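Local structure of alpha-catenin-like protein hmp-1 (Caenorhabditis elegans, 5H5M) at residues 111-116 with 240-245. The protein links the cadherin-catenin complex of adherens junctions to actin filaments, serving cell migration and cell shape changes during embryonic body enclosure and elongation. Residues are numbered along the deposited sequence; the frame is centred on the assembly and turned at random.
Sequences LRRAIV and FLAVSE
The methyl CB of A242 sits 3.8 Å above one face of the R113 guanidinium, displaced from its centre toward the border, with CZ and both terminal nitrogens near it. R113 runs extended from CG to NE, and its NE forms a salt bridge with D239, just ahead of 240-245. The F240 ring carries the S244 OG on one face, toward the rim, while V116 CG1 reaches its CD1 obliquely at 4.1 Å. That hydroxyl donates to F240 O (2.7 Å) from above the carbonyl plane, while the S244 N-H comes from the other face of that plane. V116 CG1, anti to the backbone N (chi1 178°), touches F240 CA and V243 CB, both at 3.7 Å. V243 CG2 lies 3.8 Å from V116 CG1 and 4.1 Å from R113 CB; an alanine here, keeping CB but not CG1 and CG2, would probably open a gap beside V116 CG1 and R113 CB. Segments 111-116 and 240-245, on helices 92-122 and 237-260 of the M domain of this vinculin-family protein, cross at -59° with their axes 9.6 Å apart. No hydrogen bond spans them: buried valine packing joins the helices, and the partly exposed border adds an arginine whose charge is met by aspartate.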
ATOM      1  N   LEU A 111       3.807   8.434   7.693  1.00 20.76           N
ATOM      2  CA  LEU A 111       4.684   8.176   6.557  1.00 20.32           C
ATOM      3  C   LEU A 111       4.633   6.707   6.149  1.00 27.70           C
ATOM      4  O   LEU A 111       4.534   6.390   4.959  1.00 23.34           O
ATOM      5  CB  LEU A 111       6.125   8.579   6.883  1.00 19.64           C
ATOM      6  CG  LEU A 111       6.382  10.065   7.151  1.00 24.01           C
ATOM      7  CD1 LEU A 111       7.729  10.260   7.824  1.00 19.56           C
ATOM      8  CD2 LEU A 111       6.299  10.876   5.860  1.00 22.51           C
ATOM      9  N   ARG A 112       4.709   5.816   7.138  1.00 18.70           N
ATOM     10  CA  ARG A 112       4.673   4.381   6.877  1.00 18.83           C
ATOM     11  C   ARG A 112       3.388   4.010   6.149  1.00 24.29           C
ATOM     12  O   ARG A 112       3.407   3.241   5.191  1.00 26.49           O
ATOM     13  CB  ARG A 112       4.789   3.572   8.178  1.00 19.87           C
ATOM     14  CG  ARG A 112       6.128   3.695   8.900  1.00 25.68           C
ATOM     15  CD  ARG A 112       7.301   3.173   8.076  1.00 34.20           C
ATOM     16  NE  ARG A 112       7.660   1.801   8.432  1.00 35.59           N
ATOM     17  CZ  ARG A 112       7.257   0.725   7.765  1.00 49.05           C
ATOM     18  NH1 ARG A 112       6.482   0.859   6.695  1.00 66.83           N
ATOM     19  NH2 ARG A 112       7.629  -0.485   8.165  1.00 32.07           N
ATOM     20  N   ARG A 113       2.274   4.579   6.601  1.00 23.10           N
ATOM     21  CA  ARG A 113       0.971   4.240   6.046  1.00 25.97           C
ATOM     22  C   ARG A 113       0.740   4.921   4.702  1.00 29.37           C
ATOM     23  O   ARG A 113      -0.111   4.493   3.920  1.00 24.02           O
ATOM     24  CB  ARG A 113      -0.140   4.600   7.035  1.00 22.83           C
ATOM     25  CG  ARG A 113      -0.155   3.688   8.254  1.00 23.76           C
ATOM     26  CD  ARG A 113      -1.345   3.943   9.163  1.00 24.58           C
ATOM     27  NE  ARG A 113      -1.354   3.012  10.292  1.00 30.11           N
ATOM     28  CZ  ARG A 113      -2.356   2.889  11.155  1.00 35.08           C
ATOM     29  NH1 ARG A 113      -3.443   3.638  11.024  1.00 44.13           N
ATOM     30  NH2 ARG A 113      -2.273   2.016  12.150  1.00 32.07           N
ATOM     31  N   ALA A 114       1.505   5.978   4.432  1.00 19.83           N
ATOM     32  CA  ALA A 114       1.483   6.601   3.116  1.00 21.33           C
ATOM     33  C   ALA A 114       2.103   5.645   2.101  1.00 19.15           C
ATOM     34  O   ALA A 114       1.633   5.530   0.968  1.00 24.87           O
ATOM     35  CB  ALA A 114       2.226   7.934   3.128  1.00 17.94           C
ATOM     36  N   ILE A 115       3.163   4.962   2.520  1.00 16.93           N
ATOM     37  CA  ILE A 115       3.802   3.955   1.682  1.00 21.01           C
ATOM     38  C   ILE A 115       2.876   2.744   1.521  1.00 18.12           C
ATOM     39  O   ILE A 115       2.751   2.187   0.428  1.00 19.24           O
ATOM     40  CB  ILE A 115       5.176   3.527   2.265  1.00 21.86           C
ATOM     41  CG1 ILE A 115       6.310   4.328   1.612  1.00 21.07           C
ATOM     42  CG2 ILE A 115       5.432   2.045   2.054  1.00 23.31           C
ATOM     43  CD1 ILE A 115       6.176   5.836   1.733  1.00 19.65           C
ATOM     44  N   VAL A 116       2.210   2.356   2.602  1.00 24.27           N
ATOM     45  CA  VAL A 116       1.279   1.232   2.551  1.00 28.18           C
ATOM     46  C   VAL A 116       0.087   1.557   1.647  1.00 23.70           C
ATOM     47  O   VAL A 116      -0.446   0.669   0.979  1.00 27.02           O
ATOM     48  CB  VAL A 116       0.796   0.836   3.959  1.00 22.35           C
ATOM     49  CG1 VAL A 116      -0.212  -0.295   3.887  1.00 21.34           C
ATOM     50  CG2 VAL A 116       1.980   0.423   4.815  1.00 19.74           C
ATOM     51  N   PHE A 240      -0.705  -2.573   7.271  1.00 21.59           N
ATOM     52  CA  PHE A 240      -1.282  -3.114   6.051  1.00 25.01           C
ATOM     53  C   PHE A 240      -2.765  -3.418   6.223  1.00 19.88           C
ATOM     54  O   PHE A 240      -3.561  -3.132   5.337  1.00 21.17           O
ATOM     55  CB  PHE A 240      -0.547  -4.373   5.597  1.00 20.11           C
ATOM     56  CG  PHE A 240      -1.029  -4.890   4.274  1.00 24.30           C
ATOM     57  CD1 PHE A 240      -0.612  -4.297   3.094  1.00 24.79           C
ATOM     58  CD2 PHE A 240      -1.923  -5.949   4.208  1.00 20.50           C
ATOM     59  CE1 PHE A 240      -1.063  -4.756   1.872  1.00 20.92           C
ATOM     60  CE2 PHE A 240      -2.375  -6.415   2.989  1.00 17.99           C
ATOM     61  CZ  PHE A 240      -1.947  -5.815   1.819  1.00 15.75           C
ATOM     62  N   LEU A 241      -3.133  -3.984   7.368  1.00 19.01           N
ATOM     63  CA  LEU A 241      -4.523  -4.336   7.622  1.00 18.86           C
ATOM     64  C   LEU A 241      -5.382  -3.098   7.861  1.00 20.16           C
ATOM     65  O   LEU A 241      -6.545  -3.059   7.460  1.00 22.93           O
ATOM     66  CB  LEU A 241      -4.622  -5.286   8.817  1.00 24.39           C
ATOM     67  CG  LEU A 241      -3.948  -6.648   8.639  1.00 26.44           C
ATOM     68  CD1 LEU A 241      -4.268  -7.548   9.812  1.00 23.11           C
ATOM     69  CD2 LEU A 241      -4.364  -7.306   7.328  1.00 27.44           C
ATOM     70  N   ALA A 242      -4.808  -2.087   8.510  1.00 19.47           N
ATOM     71  CA  ALA A 242      -5.538  -0.855   8.802  1.00 20.97           C
ATOM     72  C   ALA A 242      -5.822  -0.074   7.521  1.00 23.89           C
ATOM     73  O   ALA A 242      -6.917   0.458   7.335  1.00 23.05           O
ATOM     74  CB  ALA A 242      -4.763   0.007   9.793  1.00 21.46           C
ATOM     75  N   VAL A 243      -4.828  -0.011   6.641  1.00 24.62           N
ATOM     76  CA  VAL A 243      -4.980   0.655   5.355  1.00 23.53           C
ATOM     77  C   VAL A 243      -5.890  -0.155   4.427  1.00 22.10           C
ATOM     78  O   VAL A 243      -6.745   0.409   3.744  1.00 26.19           O
ATOM     79  CB  VAL A 243      -3.610   0.890   4.679  1.00 25.86           C
ATOM     80  CG1 VAL A 243      -3.783   1.305   3.228  1.00 28.00           C
ATOM     81  CG2 VAL A 243      -2.811   1.936   5.445  1.00 24.31           C
ATOM     82  N   SER A 244      -5.712  -1.474   4.417  1.00 19.03           N
ATOM     83  CA  SER A 244      -6.563  -2.354   3.616  1.00 21.74           C
ATOM     84  C   SER A 244      -8.033  -2.165   3.969  1.00 25.06           C
ATOM     85  O   SER A 244      -8.882  -2.042   3.085  1.00 25.11           O
ATOM     86  CB  SER A 244      -6.173  -3.822   3.807  1.00 16.03           C
ATOM     87  OG  SER A 244      -4.936  -4.111   3.182  1.00 22.55           O
ATOM     88  N   GLU A 245      -8.321  -2.131   5.265  1.00 21.62           N
ATOM     89  CA  GLU A 245      -9.686  -1.939   5.737  1.00 23.28           C
ATOM     90  C   GLU A 245     -10.228  -0.575   5.313  1.00 21.95           C
ATOM     91  O   GLU A 245     -11.367  -0.463   4.867  1.00 25.14           O
ATOM     92  CB  GLU A 245      -9.745  -2.088   7.257  1.00 23.84           C
ATOM     93  CG  GLU A 245     -11.125  -1.924   7.854  1.00 26.66           C
ATOM     94  CD  GLU A 245     -11.112  -2.016   9.368  1.00 35.08           C
ATOM     95  OE1 GLU A 245     -10.348  -2.845   9.910  1.00 40.01           O
ATOM     96  OE2 GLU A 245     -11.862  -1.256  10.017  1.00 38.86           O
TER